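Local coordinates for cytochrome c, 1 heme-binding site (Geobacter sulfurreducens, PDB 4RLR), which probably carries electrons through a single covalently bound heme, as a low-potential monoheme cytochrome needed to accept electrons from an electrode, at residues 5-13 / 47-55; 102-110 / 121-129. All blocks are in the same frame, centred on the assembly; numbering follows the deposited sequence.

Interaction 1: residues 5-13 / 47-55. With HEM (protoporphyrin IX containing Fe), chain B.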
# COMPACT_ATOMS: atom_id res chain seq x y z
N TYR A 5 10.88 -0.61 6.40
CA TYR A 5 9.62 -0.13 6.94
C TYR A 5 9.88 0.88 8.03
O TYR A 5 9.30 1.96 8.02
CB TYR A 5 8.81 -1.31 7.47
CG TYR A 5 7.56 -0.89 8.16
CD1 TYR A 5 6.44 -0.55 7.42
CD2 TYR A 5 7.49 -0.83 9.53
CE1 TYR A 5 5.29 -0.15 8.03
CE2 TYR A 5 6.34 -0.43 10.16
CZ TYR A 5 5.25 -0.08 9.40
OH TYR A 5 4.09 0.30 9.99
N ARG A 6 10.78 0.56 8.97
CA ARG A 6 11.03 1.43 10.10
C ARG A 6 11.67 2.76 9.70
O ARG A 6 11.33 3.80 10.23
CB ARG A 6 11.92 0.75 11.14
CG ARG A 6 11.22 -0.31 11.96
CD ARG A 6 12.18 -1.10 12.77
NE ARG A 6 12.96 -1.94 11.88
CZ ARG A 6 13.99 -2.68 12.27
NH1 ARG A 6 14.38 -2.68 13.55
NH2 ARG A 6 14.61 -3.43 11.37
N LYS A 7 12.61 2.72 8.76
CA LYS A 7 13.41 3.90 8.46
C LYS A 7 12.75 4.81 7.42
O LYS A 7 12.83 6.03 7.53
CB LYS A 7 14.82 3.50 8.02
N ASP A 8 12.03 4.21 6.48
CA ASP A 8 11.57 4.91 5.29
C ASP A 8 10.06 4.88 5.00
O ASP A 8 9.50 5.86 4.51
CB ASP A 8 12.32 4.36 4.09
CG ASP A 8 13.83 4.25 4.33
OD1 ASP A 8 14.50 5.29 4.31
OD2 ASP A 8 14.35 3.14 4.56
N ILE A 9 9.40 3.75 5.22
CA ILE A 9 7.99 3.66 4.87
C ILE A 9 7.10 4.25 5.97
O ILE A 9 6.24 5.07 5.69
CB ILE A 9 7.59 2.22 4.53
CG1 ILE A 9 8.30 1.80 3.25
CG2 ILE A 9 6.07 2.06 4.38
CD1 ILE A 9 8.03 2.67 2.02
N LYS A 10 7.33 3.86 7.21
CA LYS A 10 6.42 4.26 8.28
C LYS A 10 6.33 5.80 8.45
O LYS A 10 5.24 6.34 8.61
CB LYS A 10 6.81 3.56 9.58
CG LYS A 10 6.18 4.10 10.82
CD LYS A 10 6.64 3.28 12.03
CE LYS A 10 6.06 3.82 13.34
NZ LYS A 10 4.57 4.04 13.24
N PRO A 11 7.47 6.51 8.40
CA PRO A 11 7.39 7.97 8.43
C PRO A 11 6.44 8.55 7.35
O PRO A 11 5.63 9.40 7.68
CB PRO A 11 8.84 8.39 8.18
CG PRO A 11 9.65 7.27 8.67
CD PRO A 11 8.86 6.05 8.29
N ILE A 12 6.53 8.05 6.11
CA ILE A 12 5.64 8.50 5.04
C ILE A 12 4.20 8.09 5.35
O ILE A 12 3.29 8.91 5.31
CB ILE A 12 6.04 7.91 3.64
CG1 ILE A 12 7.43 8.41 3.25
CG2 ILE A 12 5.04 8.31 2.59
CD1 ILE A 12 8.04 7.67 2.10
N PHE A 13 4.00 6.81 5.64
CA PHE A 13 2.68 6.29 5.88
C PHE A 13 1.98 7.05 7.00
O PHE A 13 0.81 7.38 6.88
CB PHE A 13 2.71 4.79 6.21
CG PHE A 13 1.36 4.18 6.25
CD1 PHE A 13 0.61 4.22 7.42
CD2 PHE A 13 0.81 3.63 5.12
CE1 PHE A 13 -0.67 3.69 7.47
CE2 PHE A 13 -0.48 3.09 5.14
CZ PHE A 13 -1.22 3.14 6.34
N ARG A 47 -7.27 -0.83 8.23
CA ARG A 47 -6.02 -0.65 8.96
C ARG A 47 -4.80 -1.08 8.17
O ARG A 47 -4.75 -2.20 7.68
CB ARG A 47 -6.06 -1.45 10.28
CG ARG A 47 -4.82 -1.27 11.13
CD ARG A 47 -5.00 -1.94 12.50
NE ARG A 47 -3.96 -1.47 13.39
CZ ARG A 47 -3.65 -1.99 14.57
NH1 ARG A 47 -4.30 -3.07 15.03
NH2 ARG A 47 -2.69 -1.43 15.28
N MET A 48 -3.83 -0.18 8.04
CA MET A 48 -2.55 -0.51 7.43
C MET A 48 -1.38 0.12 8.21
O MET A 48 -0.29 0.25 7.70
CB MET A 48 -2.52 0.03 5.99
CG MET A 48 -3.41 -0.68 5.06
SD MET A 48 -3.23 -0.04 3.39
CE MET A 48 -4.75 -0.64 2.72
N ASP A 49 -1.63 0.51 9.45
CA ASP A 49 -0.67 1.34 10.19
C ASP A 49 0.33 0.56 11.06
O ASP A 49 0.95 1.12 11.96
CB ASP A 49 -1.39 2.40 11.04
CG ASP A 49 -2.22 1.81 12.16
OD1 ASP A 49 -2.28 0.57 12.30
OD2 ASP A 49 -2.81 2.57 12.92
N THR A 50 0.46 -0.73 10.80
CA THR A 50 1.52 -1.54 11.35
C THR A 50 2.17 -2.28 10.20
O THR A 50 1.59 -2.38 9.12
CB THR A 50 1.02 -2.59 12.40
OG1 THR A 50 0.47 -3.75 11.74
CG2 THR A 50 -0.02 -1.96 13.40
N TYR A 51 3.39 -2.78 10.41
CA TYR A 51 4.09 -3.52 9.36
C TYR A 51 3.30 -4.76 8.91
O TYR A 51 3.08 -4.96 7.73
CB TYR A 51 5.47 -3.90 9.87
CG TYR A 51 6.25 -4.85 9.01
CD1 TYR A 51 6.94 -4.39 7.90
CD2 TYR A 51 6.32 -6.20 9.30
CE1 TYR A 51 7.68 -5.25 7.11
CE2 TYR A 51 7.07 -7.08 8.49
CZ TYR A 51 7.75 -6.58 7.41
OH TYR A 51 8.49 -7.42 6.59
N SER A 52 2.83 -5.60 9.85
CA SER A 52 2.04 -6.79 9.44
C SER A 52 0.75 -6.39 8.73
O SER A 52 0.30 -7.07 7.82
CB SER A 52 1.73 -7.71 10.62
OG SER A 52 2.92 -8.25 11.13
N HIS A 53 0.16 -5.27 9.13
CA HIS A 53 -1.08 -4.87 8.48
C HIS A 53 -0.84 -4.38 7.07
O HIS A 53 -1.68 -4.63 6.20
CB HIS A 53 -1.86 -3.85 9.32
CG HIS A 53 -2.62 -4.47 10.45
ND1 HIS A 53 -2.09 -4.63 11.72
CD2 HIS A 53 -3.86 -5.01 10.49
CE1 HIS A 53 -2.98 -5.22 12.50
NE2 HIS A 53 -4.07 -5.45 11.78
N LEU A 54 0.33 -3.78 6.82
CA LEU A 54 0.64 -3.26 5.48
C LEU A 54 1.10 -4.33 4.48
O LEU A 54 0.62 -4.33 3.33
CB LEU A 54 1.69 -2.14 5.56
CG LEU A 54 1.99 -1.37 4.26
CD1 LEU A 54 0.80 -0.61 3.66
CD2 LEU A 54 3.13 -0.44 4.56
N ILE A 55 1.98 -5.23 4.91
CA ILE A 55 2.47 -6.30 4.02
C ILE A 55 1.38 -7.29 3.54
O ILE A 55 1.58 -8.01 2.54
CB ILE A 55 3.66 -7.03 4.61
CG1 ILE A 55 3.25 -7.94 5.77
CG2 ILE A 55 4.75 -6.01 5.03
CD1 ILE A 55 4.30 -8.95 6.13
CHA HEM B . -8.03 1.65 -0.07
CHB HEM B . -3.26 2.32 0.35
CHC HEM B . -4.23 6.87 1.62
CHD HEM B . -8.94 6.04 1.80
C1A HEM B . -6.66 1.49 -0.14
C2A HEM B . -6.01 0.32 -0.68
C3A HEM B . -4.69 0.49 -0.57
C4A HEM B . -4.47 1.78 0.04
CMA HEM B . -3.59 -0.48 -0.97
CAA HEM B . -6.76 -0.89 -1.26
CBA HEM B . -7.09 -1.97 -0.24
CGA HEM B . -7.68 -3.15 -1.00
O1A HEM B . -6.93 -3.96 -1.59
O2A HEM B . -8.91 -3.26 -1.03
C1B HEM B . -3.12 3.63 0.75
C2B HEM B . -1.87 4.29 0.92
C3B HEM B . -2.12 5.55 1.26
C4B HEM B . -3.55 5.71 1.31
CMB HEM B . -0.54 3.55 0.74
CAB HEM B . -1.12 6.68 1.53
CBB HEM B . -0.14 6.88 0.61
C1C HEM B . -5.57 7.01 1.82
C2C HEM B . -6.19 8.23 2.27
C3C HEM B . -7.51 8.01 2.35
C4C HEM B . -7.73 6.65 1.89
CMC HEM B . -5.39 9.50 2.66
CAC HEM B . -8.67 8.97 2.75
CBC HEM B . -8.61 10.29 2.47
C1D HEM B . -9.11 4.76 1.35
C2D HEM B . -10.40 4.11 1.31
C3D HEM B . -10.13 2.73 0.73
C4D HEM B . -8.70 2.70 0.48
CMD HEM B . -11.74 4.72 1.79
CAD HEM B . -11.14 1.61 0.47
CBD HEM B . -11.96 1.91 -0.78
CGD HEM B . -11.05 1.72 -1.97
O1D HEM B . -10.60 0.59 -2.28
O2D HEM B . -10.78 2.73 -2.63
NA HEM B . -5.69 2.38 0.26
NB HEM B . -4.13 4.52 0.97
NC HEM B . -6.55 6.07 1.56
ND HEM B . -8.14 3.91 0.85
FE HEM B . -6.05 4.23 0.96
O HOH W 1 2.23 1.32 8.36
O HOH W 2 4.17 1.16 12.82
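Tyr5 and Tyr51 bring the starts of two helices together, the axes of 5-13 and 51-55 running at 78° to each other and passing 12.1 Å apart. This is the N-terminal helix of a cytochrome c packing on the heme-side loop 47-50 and the short helix that follows it. Tyr51 directs a ring edge at the face of Tyr5 in a T-shaped pair, centroids 5.3 Å apart and planes at 67°, while its CB sits over that same ring in a CH-pi contact. With CG anti to the backbone N (chi1 174°), Tyr5 reaches across to the turn at Thr50, where its OH hydrogen-bonds to two waters. One, 2.7 Å from Tyr5 OH, donates to Met48 O; the other accepts from Lys10 NZ. A phenylalanine in place of Tyr5 would probably keep the ring packing but leave both waters without their shared hydroxyl. Leu54 CD2 meets the Tyr5 edge and touches Ile9 CG2 at 3.9 Å. Farther along, the Phe13 ring lies with one face against Met48 O and also packs on His21, an axial ligand of the heme iron. The extended chain of Met48 then runs onto the porphyrin, its CE 3.5 Å from HEM C3A.

Interaction 2: residues 102-110 / 121-129; sequences FKAWVGVWN and ELNAITVTY
Trp105 O, at the end of helix 102-106, receives two weak hydrogen bonds from segment 121-129: Val127 N at 3.0 Å and the hydroxyl Thr126 OG1 at 3.4 Å. The next carbonyl is held more firmly, Thr126 N donating to Val106 O over 2.9 Å from above the carbonyl plane. The Trp105 CG lies opposite the backbone N (chi1 176°), which swings the indole along to Val127 and Thr128. There NE1 donates to Thr128 O, almost in the ring plane at 3.0 Å, and Val127 CG2 rests over the six-membered ring, 3.5 Å from its centroid, in a CH-pi contact. Beyond the helix, Gly107 has positive phi (106°); a CB there would collide with Ala124 O and Thr126 OG1 and be jammed against Val106 O. Val108 CG2 presses closely on Ala124 CB, 3.4 Å away. At the far end, Asn110 ND2 bonds weakly to Glu121 OE2, and a water links ND2 to Glu121 O. Lys112 gives each side chain a stronger partner: its backbone N bonds to Asn110 OD1 and its NZ forms a salt bridge with Glu121 OE2. The whole is a helix C-terminus ended by a glycine of positive phi, whose last carbonyls accept hydrogen bonds from the C-terminal tail of this cytochrome.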
# COMPACT_ATOMS: atom_id res chain seq x y z
N PHE A 102 8.50 3.56 -1.98
CA PHE A 102 7.68 2.35 -1.90
C PHE A 102 8.15 1.26 -2.87
O PHE A 102 8.10 0.08 -2.53
CB PHE A 102 6.19 2.64 -2.14
CG PHE A 102 5.45 3.13 -0.93
CD1 PHE A 102 5.41 4.49 -0.64
CD2 PHE A 102 4.76 2.26 -0.12
CE1 PHE A 102 4.71 4.96 0.45
CE2 PHE A 102 4.05 2.71 0.97
CZ PHE A 102 4.03 4.06 1.27
N LYS A 103 8.61 1.62 -4.07
CA LYS A 103 9.07 0.59 -5.03
C LYS A 103 10.34 -0.10 -4.52
O LYS A 103 10.54 -1.32 -4.70
CB LYS A 103 9.29 1.16 -6.42
CG LYS A 103 8.04 1.78 -7.07
CD LYS A 103 8.14 1.82 -8.58
CE LYS A 103 6.82 2.16 -9.25
NZ LYS A 103 7.00 2.45 -10.71
N ALA A 104 11.21 0.67 -3.88
CA ALA A 104 12.43 0.11 -3.29
C ALA A 104 12.10 -0.83 -2.15
O ALA A 104 12.73 -1.86 -1.97
CB ALA A 104 13.33 1.20 -2.80
N TRP A 105 11.10 -0.47 -1.37
CA TRP A 105 10.76 -1.27 -0.21
C TRP A 105 10.14 -2.59 -0.66
O TRP A 105 10.46 -3.66 -0.16
CB TRP A 105 9.79 -0.50 0.68
CG TRP A 105 9.32 -1.30 1.85
CD1 TRP A 105 10.09 -1.84 2.83
CD2 TRP A 105 7.97 -1.64 2.18
NE1 TRP A 105 9.30 -2.52 3.74
CE2 TRP A 105 7.99 -2.39 3.37
CE3 TRP A 105 6.73 -1.37 1.58
CZ2 TRP A 105 6.84 -2.88 3.97
CZ3 TRP A 105 5.58 -1.85 2.18
CH2 TRP A 105 5.64 -2.60 3.36
N VAL A 106 9.25 -2.50 -1.63
CA VAL A 106 8.48 -3.66 -2.02
C VAL A 106 9.37 -4.69 -2.71
O VAL A 106 9.16 -5.88 -2.53
CB VAL A 106 7.30 -3.27 -2.91
CG1 VAL A 106 6.64 -4.50 -3.52
CG2 VAL A 106 6.26 -2.47 -2.08
N GLY A 107 10.37 -4.22 -3.45
CA GLY A 107 11.28 -5.09 -4.17
C GLY A 107 10.97 -5.05 -5.65
O GLY A 107 11.55 -4.24 -6.38
N VAL A 108 10.05 -5.89 -6.09
CA VAL A 108 9.54 -5.85 -7.45
C VAL A 108 8.12 -5.25 -7.45
O VAL A 108 7.28 -5.69 -6.68
CB VAL A 108 9.56 -7.27 -8.10
CG1 VAL A 108 8.90 -7.27 -9.46
CG2 VAL A 108 11.01 -7.77 -8.25
N TRP A 109 7.85 -4.26 -8.30
CA TRP A 109 6.51 -3.66 -8.42
C TRP A 109 5.51 -4.57 -9.16
O TRP A 109 4.99 -4.21 -10.21
CB TRP A 109 6.60 -2.31 -9.11
CG TRP A 109 5.50 -1.33 -8.74
CD1 TRP A 109 4.53 -0.82 -9.56
CD2 TRP A 109 5.26 -0.76 -7.44
NE1 TRP A 109 3.71 0.05 -8.85
CE2 TRP A 109 4.15 0.10 -7.55
CE3 TRP A 109 5.90 -0.88 -6.20
CZ2 TRP A 109 3.65 0.83 -6.44
CZ3 TRP A 109 5.40 -0.16 -5.11
CH2 TRP A 109 4.30 0.67 -5.24
N ASN A 110 5.19 -5.72 -8.59
CA ASN A 110 4.29 -6.66 -9.24
C ASN A 110 2.81 -6.31 -9.02
O ASN A 110 2.34 -6.26 -7.88
CB ASN A 110 4.58 -8.07 -8.76
CG ASN A 110 3.99 -9.14 -9.66
OD1 ASN A 110 2.83 -9.06 -10.09
ND2 ASN A 110 4.79 -10.16 -9.97
N GLU A 121 7.87 -15.18 -8.39
CA GLU A 121 7.57 -13.75 -8.35
C GLU A 121 7.35 -13.33 -6.90
O GLU A 121 7.84 -12.29 -6.47
CB GLU A 121 6.32 -13.46 -9.18
CG GLU A 121 6.53 -13.68 -10.66
CD GLU A 121 5.31 -13.33 -11.49
OE1 GLU A 121 4.28 -14.05 -11.42
OE2 GLU A 121 5.39 -12.31 -12.20
N LEU A 122 6.64 -14.16 -6.15
CA LEU A 122 6.46 -13.96 -4.71
C LEU A 122 7.79 -13.83 -4.02
O LEU A 122 7.92 -13.06 -3.06
CB LEU A 122 5.64 -15.09 -4.08
CG LEU A 122 4.15 -15.15 -4.46
CD1 LEU A 122 3.54 -16.52 -4.15
CD2 LEU A 122 3.36 -14.06 -3.77
N ASN A 123 8.81 -14.55 -4.48
CA ASN A 123 10.09 -14.49 -3.80
C ASN A 123 10.72 -13.10 -3.88
O ASN A 123 11.53 -12.72 -3.05
CB ASN A 123 11.07 -15.53 -4.36
CG ASN A 123 10.60 -16.97 -4.13
OD1 ASN A 123 9.99 -17.30 -3.10
ND2 ASN A 123 10.92 -17.85 -5.07
N ALA A 124 10.33 -12.33 -4.88
CA ALA A 124 11.01 -11.08 -5.19
C ALA A 124 10.47 -9.92 -4.38
O ALA A 124 10.97 -8.79 -4.47
CB ALA A 124 10.87 -10.79 -6.66
N ILE A 125 9.43 -10.19 -3.60
CA ILE A 125 8.79 -9.17 -2.77
C ILE A 125 9.46 -9.18 -1.40
O ILE A 125 9.24 -10.10 -0.62
CB ILE A 125 7.27 -9.43 -2.71
CG1 ILE A 125 6.65 -9.08 -4.07
CG2 ILE A 125 6.63 -8.62 -1.63
CD1 ILE A 125 5.19 -9.52 -4.25
N THR A 126 10.28 -8.18 -1.10
CA THR A 126 11.17 -8.26 0.06
C THR A 126 10.65 -7.61 1.33
O THR A 126 10.69 -8.21 2.43
CB THR A 126 12.53 -7.63 -0.28
OG1 THR A 126 12.32 -6.38 -0.94
CG2 THR A 126 13.30 -8.53 -1.21
N VAL A 127 10.25 -6.34 1.20
CA VAL A 127 9.38 -5.71 2.15
C VAL A 127 10.09 -5.73 3.53
O VAL A 127 9.54 -6.12 4.53
CB VAL A 127 7.96 -6.43 1.97
CG1 VAL A 127 7.64 -7.48 3.01
CG2 VAL A 127 6.88 -5.45 1.75
N THR A 128 11.36 -5.32 3.53
CA THR A 128 12.18 -5.41 4.74
C THR A 128 11.66 -4.57 5.91
O THR A 128 11.32 -3.39 5.74
CB THR A 128 13.63 -5.00 4.43
OG1 THR A 128 14.10 -5.80 3.34
CG2 THR A 128 14.52 -5.18 5.64
N TYR A 129 11.61 -5.18 7.09
CA TYR A 129 11.12 -4.48 8.27
C TYR A 129 12.11 -3.44 8.78
O TYR A 129 11.77 -2.29 9.08
CB TYR A 129 10.86 -5.47 9.39
CG TYR A 129 10.44 -4.82 10.68
CD1 TYR A 129 9.24 -4.12 10.77
CD2 TYR A 129 11.23 -4.90 11.82
CE1 TYR A 129 8.83 -3.53 11.98
CE2 TYR A 129 10.83 -4.32 13.02
CZ TYR A 129 9.64 -3.64 13.09
OH TYR A 129 9.23 -3.06 14.25
OXT TYR A 129 13.29 -3.76 8.93
O HOH W 3 7.57 -10.38 -8.61

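In the fold
Interactions 1 and 2 follow one another along the chain, the first closing before the second opens, and their centres lie 14 Å apart. They meet directly: Tyr51 OH probably bonds to Val127 O, the C-terminal carboxylate of Tyr129 forms a salt bridge with Arg6, and Leu54 CD2 packs on Trp105 CH2. Helix 5-16, helix 51-55 and helix 92-106 thus share one core, with Trp105 touching Ile9, Tyr51 and Leu54. Backbone hydrogen bonds pair Tyr5 with Thr128 and Arg6 with Tyr129, tying the start of helix 5-16 to the C-terminal tail. Interaction 1 reaches the heme through Met48, whereas the Trp105 side chain remains about 8 Å from it; packing between these helices connects the heme side with the C-terminal segment.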